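Capsular polysaccharide export system protein KpsC (Thermosulfurimonas dismutans, PDB 6MGB) probably transfers Kdo (beta-2,4 linkage) in assembling the glycolipid anchor of bacterial capsules, and binds cytidine monophosphate, as expected of a CMP-Kdo-dependent GT-B glycosyltransferase. Local coordinates at residues A[128-133]-A[253-258]; A[17-20]-A[24-27]; A[162-165]-A[170-173]. One frame throughout, in Å; residues are numbered along the deposited sequence. Where two conformers were deposited one is given.

Contact 1. Residues A[128-133]-A[253-258]; sequences RALKLI and GLMLGK
L130 and I133, one turn apart on helix 120-135, meet the side chain of M255 near the end of helix 248-255. In 253-258 the chain begins with G253, and G253 O accepts two backbone N-H groups, L256 N at 3.0 Å and K258 N at 3.1 Å. L254 packs on L273 and T274 instead. M255 does the reaching. Its CG is anti to the carbonyl carbon (chi1 -70°), and the chain runs out extended before bending at chi3 (58°), which brings CE against both partners. CE lies 3.8 Å from I133 CG2 and 3.9 Å from L130 CD1, while M255 CB is 4.1 Å from the same L130 CD1. The leucine thus touches both the root and the tip of the methionine, the isoleucine just the tip. No hydrogen bond crosses between the segments, but M255 O accepts one from R134, the next residue along helix 120-135. F293 of helix 289-299 touches L130, I133 and M255 together, making the packing a buried three-helix junction. Next, L256 leaves helical geometry and lies on V233 and L236 of helix 232-236. G257, with phi 79°, is the C-prime residue, its N bonded to L254 O at 2.9 Å, and K258 resumes an extended course with NZ bonded to F239 O. The pair of bonds from K258 N and G257 N, with the positive phi, defines a Schellman motif ending helix 248-255, which carries the CMP-binding residues Q248 and E252.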
loop_
_atom_site.group_PDB
_atom_site.type_symbol
_atom_site.label_atom_id
_atom_site.label_comp_id
_atom_site.label_asym_id
_atom_site.label_seq_id
_atom_site.Cartn_x
_atom_site.Cartn_y
_atom_site.Cartn_z
ATOM N N ARG A 128 -10.778 14.451 9.079
ATOM C CA ARG A 128 -9.979 15.593 8.644
ATOM C C ARG A 128 -8.915 15.167 7.640
ATOM O O ARG A 128 -8.752 15.791 6.584
ATOM C CB ARG A 128 -9.336 16.268 9.856
ATOM C CG ARG A 128 -10.216 17.308 10.533
ATOM C CD ARG A 128 -10.081 17.246 12.048
ATOM N NE ARG A 128 -8.688 17.290 12.488
ATOM C CZ ARG A 128 -8.278 16.978 13.714
ATOM N NH1 ARG A 128 -9.151 16.590 14.634
ATOM N NH2 ARG A 128 -6.991 17.048 14.021
ATOM N N ALA A 129 -8.173 14.104 7.957
ATOM C CA ALA A 129 -7.108 13.657 7.067
ATOM C C ALA A 129 -7.670 13.185 5.732
ATOM O O ALA A 129 -7.098 13.469 4.673
ATOM C CB ALA A 129 -6.302 12.545 7.736
ATOM N N LEU A 130 -8.794 12.468 5.763
ATOM C CA LEU A 130 -9.388 11.976 4.525
ATOM C C LEU A 130 -9.820 13.130 3.628
ATOM O O LEU A 130 -9.589 13.103 2.413
ATOM C CB LEU A 130 -10.571 11.061 4.844
ATOM C CG LEU A 130 -11.318 10.444 3.660
ATOM C CD1 LEU A 130 -10.393 9.588 2.801
ATOM C CD2 LEU A 130 -12.492 9.619 4.165
ATOM N N LYS A 131 -10.441 14.160 4.206
ATOM C CA LYS A 131 -10.858 15.306 3.406
ATOM C C LYS A 131 -9.658 16.002 2.775
ATOM O O LYS A 131 -9.693 16.368 1.595
ATOM C CB LYS A 131 -11.658 16.289 4.262
ATOM C CG LYS A 131 -12.060 17.554 3.518
ATOM C CD LYS A 131 -12.926 18.469 4.366
ATOM C CE LYS A 131 -13.101 19.825 3.698
ATOM N NZ LYS A 131 -13.585 19.706 2.293
ATOM N N LEU A 132 -8.585 16.196 3.547
ATOM C CA LEU A 132 -7.396 16.848 3.007
ATOM C C LEU A 132 -6.802 16.044 1.856
ATOM O O LEU A 132 -6.401 16.611 0.833
ATOM C CB LEU A 132 -6.361 17.048 4.115
ATOM C CG LEU A 132 -6.645 18.170 5.119
ATOM C CD1 LEU A 132 -5.745 18.040 6.337
ATOM C CD2 LEU A 132 -6.461 19.538 4.473
ATOM N N ILE A 133 -6.738 14.719 2.003
ATOM C CA ILE A 133 -6.175 13.877 0.952
ATOM C C ILE A 133 -7.028 13.953 -0.307
ATOM O O ILE A 133 -6.506 14.027 -1.426
ATOM C CB ILE A 133 -6.024 12.430 1.456
ATOM C CG1 ILE A 133 -4.894 12.355 2.487
ATOM C CG2 ILE A 133 -5.756 11.471 0.301
ATOM C CD1 ILE A 133 -4.836 11.051 3.255
ATOM N N GLY A 253 -9.008 4.384 -4.770
ATOM C CA GLY A 253 -10.329 4.489 -5.367
ATOM C C GLY A 253 -11.439 4.341 -4.344
ATOM O O GLY A 253 -12.435 5.069 -4.383
ATOM N N LEU A 254 -11.283 3.399 -3.411
ATOM C CA LEU A 254 -12.273 3.232 -2.351
ATOM C C LEU A 254 -12.408 4.507 -1.526
ATOM O O LEU A 254 -13.518 4.898 -1.147
ATOM C CB LEU A 254 -11.881 2.052 -1.459
ATOM C CG LEU A 254 -12.991 1.313 -0.709
ATOM C CD1 LEU A 254 -13.934 0.610 -1.671
ATOM C CD2 LEU A 254 -12.380 0.311 0.258
ATOM N N MET A 255 -11.284 5.173 -1.245
ATOM C CA MET A 255 -11.322 6.416 -0.483
ATOM C C MET A 255 -12.124 7.495 -1.198
ATOM O O MET A 255 -12.651 8.406 -0.550
ATOM C CB MET A 255 -9.897 6.900 -0.213
ATOM C CG MET A 255 -9.139 6.032 0.785
ATOM S SD MET A 255 -7.353 6.297 0.761
ATOM C CE MET A 255 -7.260 8.053 1.105
ATOM N N LEU A 256 -12.228 7.413 -2.524
ATOM C CA LEU A 256 -13.028 8.348 -3.302
ATOM C C LEU A 256 -14.451 7.850 -3.532
ATOM O O LEU A 256 -15.194 8.466 -4.303
ATOM C CB LEU A 256 -12.351 8.628 -4.648
ATOM C CG LEU A 256 -10.941 9.224 -4.586
ATOM C CD1 LEU A 256 -10.333 9.295 -5.977
ATOM C CD2 LEU A 256 -10.956 10.602 -3.943
ATOM N N GLY A 257 -14.846 6.755 -2.885
ATOM C CA GLY A 257 -16.205 6.261 -2.997
ATOM C C GLY A 257 -16.508 5.478 -4.254
ATOM O O GLY A 257 -17.682 5.306 -4.593
ATOM N N LYS A 258 -15.490 4.996 -4.958
ATOM C CA LYS A 258 -15.713 4.227 -6.172
ATOM C C LYS A 258 -16.073 2.782 -5.836
ATOM O O LYS A 258 -15.812 2.285 -4.738
ATOM C CB LYS A 258 -14.468 4.259 -7.059
ATOM C CG LYS A 258 -13.946 5.661 -7.344
ATOM C CD LYS A 258 -15.001 6.524 -8.019
ATOM C CE LYS A 258 -14.486 7.925 -8.301
ATOM N NZ LYS A 258 -15.528 8.780 -8.935
#

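Contact 2. Residues A[17-20]-A[24-27]; sequences QILK and HLEV
L25, at the start of helix 25-29, is wedged against two neighbouring residues of helix 17-21, I18 and L19, and its CA stands 6.0 Å from that of L19. Its CB, directed at the first helix, meets L19 CD1 at 4.0 Å. From there CG is held anti to the backbone N (chi1 174°), carrying the fork of the side chain over to I18. Both prongs close on one methyl: L25 CD1 lies 3.8 Å from I18 CG2, and L25 CD2 lies 3.7 Å from I18 CG2. The branched methyl of the isoleucine, rather than its longer CG1 arm, therefore fills the fork. These two short helices form the connection between the adjacent parallel strands 11-13 and 33-35, a beta-alpha-beta crossover at one edge of the seven-stranded sheet. I18 and L25 are buried, whereas L19 is on the exposed side and lends the contact one methyl. H24 occupies the N-cap position before the second helix, its CB directed away from the first helix; its carbonyl receives a weak bond from V27 N. E26 OE2 accepts a hydrogen bond from V33 N, linking helix 25-29 to the strand it leads into.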
loop_
_atom_site.group_PDB
_atom_site.type_symbol
_atom_site.label_atom_id
_atom_site.label_comp_id
_atom_site.label_asym_id
_atom_site.label_seq_id
_atom_site.Cartn_x
_atom_site.Cartn_y
_atom_site.Cartn_z
ATOM N N GLN A 17 21.206 -2.175 2.974
ATOM C CA GLN A 17 20.412 -1.365 2.061
ATOM C C GLN A 17 19.246 -0.679 2.761
ATOM O O GLN A 17 18.782 0.361 2.282
ATOM C CB GLN A 17 19.905 -2.227 0.903
ATOM C CG GLN A 17 21.015 -2.767 0.009
ATOM C CD GLN A 17 21.905 -1.671 -0.551
ATOM O OE1 GLN A 17 23.120 -1.683 -0.356
ATOM N NE2 GLN A 17 21.302 -0.718 -1.253
ATOM N N ILE A 18 18.772 -1.216 3.888
ATOM C CA ILE A 18 17.663 -0.576 4.594
ATOM C C ILE A 18 18.080 0.804 5.084
ATOM O O ILE A 18 17.425 1.813 4.792
ATOM C CB ILE A 18 17.173 -1.459 5.756
ATOM C CG1 ILE A 18 16.804 -2.859 5.251
ATOM C CG2 ILE A 18 15.974 -0.801 6.440
ATOM C CD1 ILE A 18 16.281 -3.798 6.328
ATOM N N LEU A 19 19.181 0.872 5.837
ATOM C CA LEU A 19 19.634 2.155 6.362
ATOM C C LEU A 19 20.075 3.089 5.245
ATOM O O LEU A 19 19.997 4.313 5.395
ATOM C CB LEU A 19 20.774 1.939 7.359
ATOM C CG LEU A 19 21.268 3.166 8.129
ATOM C CD1 LEU A 19 20.127 3.877 8.849
ATOM C CD2 LEU A 19 22.342 2.757 9.125
ATOM N N LYS A 20 20.537 2.535 4.121
ATOM C CA LYS A 20 20.897 3.366 2.977
ATOM C C LYS A 20 19.674 4.076 2.414
ATOM O O LYS A 20 19.684 5.297 2.214
ATOM C CB LYS A 20 21.558 2.513 1.896
ATOM C CG LYS A 20 23.073 2.408 2.010
ATOM C CD LYS A 20 23.722 1.975 0.694
ATOM C CE LYS A 20 23.526 3.009 -0.415
ATOM N NZ LYS A 20 24.163 2.607 -1.694
ATOM N N HIS A 24 16.633 7.831 8.216
ATOM C CA HIS A 24 15.937 8.005 9.485
ATOM C C HIS A 24 15.349 6.702 10.019
ATOM O O HIS A 24 14.390 6.739 10.801
ATOM C CB HIS A 24 14.828 9.051 9.335
ATOM C CG HIS A 24 15.331 10.457 9.225
ATOM N ND1 HIS A 24 14.566 11.482 8.713
ATOM C CD2 HIS A 24 16.519 11.010 9.567
ATOM C CE1 HIS A 24 15.260 12.605 8.740
ATOM N NE2 HIS A 24 16.449 12.346 9.255
ATOM N N LEU A 25 15.908 5.556 9.622
ATOM C CA LEU A 25 15.352 4.267 10.021
ATOM C C LEU A 25 15.165 4.183 11.531
ATOM O O LEU A 25 14.093 3.807 12.016
ATOM C CB LEU A 25 16.260 3.141 9.526
ATOM C CG LEU A 25 15.899 1.725 9.984
ATOM C CD1 LEU A 25 14.586 1.275 9.360
ATOM C CD2 LEU A 25 17.022 0.761 9.647
ATOM N N GLU A 26 16.204 4.529 12.294
ATOM C CA GLU A 26 16.127 4.381 13.745
ATOM C C GLU A 26 15.070 5.291 14.350
ATOM O O GLU A 26 14.506 4.970 15.403
ATOM C CB GLU A 26 17.488 4.661 14.378
ATOM C CG GLU A 26 18.529 3.609 14.061
ATOM C CD GLU A 26 19.773 3.755 14.916
ATOM O OE1 GLU A 26 19.903 4.797 15.587
ATOM O OE2 GLU A 26 20.600 2.820 14.944
ATOM N N VAL A 27 14.793 6.431 13.715
ATOM C CA VAL A 27 13.711 7.288 14.184
ATOM C C VAL A 27 12.369 6.595 13.987
ATOM O O VAL A 27 11.511 6.608 14.876
ATOM C CB VAL A 27 13.761 8.652 13.469
ATOM C CG1 VAL A 27 12.584 9.526 13.887
ATOM C CG2 VAL A 27 15.078 9.360 13.765
#

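Contact 3. Residues A[162-165]-A[170-173]; sequences IDQT and SVRL. With C5P (cytidine-5'-monophosphate), chain D.
Q164 and V171 face each other with CA atoms 8.8 Å apart, the first in an extended loop leaving strand 158-162, the second in the short, weakly bonded helix 169-172. No hydrogen bond joins the two segments. The side chain of Q164, extended beyond CG, crosses toward V171 and sets its amide nitrogen NE2 3.7 Å from V171 CG2. NE2 also passes 3.5 Å from S170 OG, but each has its bonds elsewhere: S170 OG to the S246 hydroxyl, NE2 to the same hydroxyl and to D168. Two acceptors, D168 OD2 and S246 OG, thus hold NE2, while F181 touches both Q164 and V171. Nearer its root, Q164 CG comes to 3.7 Å from phosphate oxygen O1P of the bound CMP. Upstream, the D163 carbonyl O accepts a hydrogen bond from cytosine N4 (2.9 Å, 152° at the hydrogen), and I162 CG2 packs 3.6 Å from the same N4. D163 OD1 and OD2 accept from the backbone N of L214 and A215, respectively, and OD1 weakly from Q164 N. K200, H202, S247, Q248 and E252 also hydrogen-bond CMP, at the strand-end nucleotide pocket of a parallel Rossmann-like domain, as in GT-B glycosyltransferases.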
loop_
_atom_site.group_PDB
_atom_site.type_symbol
_atom_site.label_atom_id
_atom_site.label_comp_id
_atom_site.label_asym_id
_atom_site.label_seq_id
_atom_site.Cartn_x
_atom_site.Cartn_y
_atom_site.Cartn_z
ATOM N N ILE A 162 -6.616 -1.623 -13.197
ATOM C CA ILE A 162 -5.354 -1.206 -12.595
ATOM C C ILE A 162 -4.316 -2.286 -12.868
ATOM O O ILE A 162 -4.508 -3.452 -12.508
ATOM C CB ILE A 162 -5.510 -0.955 -11.086
ATOM C CG1 ILE A 162 -6.541 0.152 -10.839
ATOM C CG2 ILE A 162 -4.162 -0.586 -10.458
ATOM C CD1 ILE A 162 -6.896 0.359 -9.381
ATOM N N ASP A 163 -3.213 -1.898 -13.503
ATOM C CA ASP A 163 -2.103 -2.814 -13.717
ATOM C C ASP A 163 -1.096 -2.659 -12.583
ATOM O O ASP A 163 -1.052 -1.637 -11.895
ATOM C CB ASP A 163 -1.430 -2.552 -15.068
ATOM C CG ASP A 163 -0.578 -3.723 -15.535
ATOM O OD1 ASP A 163 -0.754 -4.842 -15.009
ATOM O OD2 ASP A 163 0.272 -3.527 -16.431
ATOM N N GLN A 164 -0.285 -3.695 -12.389
ATOM C CA GLN A 164 0.702 -3.720 -11.319
ATOM C C GLN A 164 2.058 -4.115 -11.891
ATOM O O GLN A 164 2.194 -4.414 -13.083
ATOM C CB GLN A 164 0.261 -4.669 -10.199
ATOM C CG GLN A 164 -0.896 -4.119 -9.384
ATOM C CD GLN A 164 -1.506 -5.147 -8.456
ATOM O OE1 GLN A 164 -2.645 -5.573 -8.643
ATOM N NE2 GLN A 164 -0.749 -5.550 -7.442
ATOM N N THR A 165 3.074 -4.094 -11.032
ATOM C CA THR A 165 4.436 -4.412 -11.435
ATOM C C THR A 165 4.694 -5.900 -11.264
ATOM O O THR A 165 4.295 -6.502 -10.262
ATOM C CB THR A 165 5.454 -3.623 -10.609
ATOM O OG1 THR A 165 5.381 -4.033 -9.238
ATOM C CG2 THR A 165 5.189 -2.130 -10.706
ATOM N N SER A 170 2.284 -8.575 -3.310
ATOM C CA SER A 170 0.890 -8.476 -2.896
ATOM C C SER A 170 -0.043 -9.286 -3.786
ATOM O O SER A 170 -1.196 -9.514 -3.402
ATOM C CB SER A 170 0.445 -7.012 -2.882
ATOM O OG SER A 170 0.282 -6.510 -4.197
ATOM N N VAL A 171 0.422 -9.724 -4.956
ATOM C CA VAL A 171 -0.411 -10.544 -5.832
ATOM C C VAL A 171 -0.535 -11.956 -5.273
ATOM O O VAL A 171 -1.627 -12.404 -4.903
ATOM C CB VAL A 171 0.159 -10.548 -7.261
ATOM C CG1 VAL A 171 -0.584 -11.545 -8.142
ATOM C CG2 VAL A 171 0.077 -9.152 -7.857
ATOM N N ARG A 172 0.585 -12.679 -5.195
ATOM C CA ARG A 172 0.521 -14.071 -4.757
ATOM C C ARG A 172 0.217 -14.175 -3.268
ATOM O O ARG A 172 -0.503 -15.084 -2.843
ATOM C CB ARG A 172 1.818 -14.798 -5.107
ATOM C CG ARG A 172 1.882 -15.206 -6.572
ATOM C CD ARG A 172 3.042 -16.138 -6.874
ATOM N NE ARG A 172 2.966 -16.660 -8.240
ATOM C CZ ARG A 172 2.475 -17.851 -8.580
ATOM N NH1 ARG A 172 2.014 -18.690 -7.660
ATOM N NH2 ARG A 172 2.452 -18.213 -9.857
ATOM N N LEU A 173 0.739 -13.255 -2.457
ATOM C CA LEU A 173 0.334 -13.240 -1.058
ATOM C C LEU A 173 -1.068 -12.675 -0.870
ATOM O O LEU A 173 -1.616 -12.783 0.232
ATOM C CB LEU A 173 1.344 -12.458 -0.216
ATOM C CG LEU A 173 2.691 -13.151 0.006
ATOM C CD1 LEU A 173 3.626 -12.319 0.873
ATOM C CD2 LEU A 173 2.480 -14.512 0.649
HETATM O O3P C5P D . 0.233 -1.200 -4.761
HETATM P P C5P D . 0.887 -0.660 -6.013
HETATM O O1P C5P D . 0.279 -1.358 -7.225
HETATM O O2P C5P D . 2.398 -0.723 -6.122
HETATM O "O5'" C5P D . 0.454 0.868 -6.095
HETATM C "C5'" C5P D . 1.164 1.880 -5.397
HETATM C "C4'" C5P D . 0.630 3.244 -5.749
HETATM O "O4'" C5P D . 1.045 3.582 -7.098
HETATM C "C3'" C5P D . -0.888 3.361 -5.784
HETATM O "O3'" C5P D . -1.446 3.601 -4.504
HETATM C "C2'" C5P D . -1.122 4.501 -6.767
HETATM O "O2'" C5P D . -0.958 5.764 -6.139
HETATM C "C1'" C5P D . 0.020 4.290 -7.763
HETATM N N1 C5P D . -0.409 3.497 -8.939
HETATM C C2 C5P D . -0.727 4.175 -10.236
HETATM N N3 C5P D . -1.161 3.358 -11.424
HETATM C C4 C5P D . -1.268 1.905 -11.325
HETATM C C5 C5P D . -0.951 1.231 -10.034
HETATM C C6 C5P D . -0.518 2.048 -8.848
HETATM O O2 C5P D . -0.642 5.350 -10.323
HETATM N N4 C5P D . -1.691 1.113 -12.476
#

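Overall arrangement
From the N terminus, contact 2 comes first: it closes a very short loop, pairing 17-20 with 24-27 in the helical connection between strands 11-13 and 33-35. Contact 1 then opens at 128-133 and is not closed until 253-258, a span that contains four strands of the six-stranded parallel sheet. Contact 3 opens and closes within that span, joining 162-165 to 170-173 where strand 158-162 runs out beside CMP. No two loops cross. The nearest atoms of contacts 1 and 3 are about 6 Å apart, whereas contact 2 is about 20 Å from contact 1 and 16 Å from contact 3. Contact 1 ties helix 120-135 to helix 248-255 of the nucleotide-binding part.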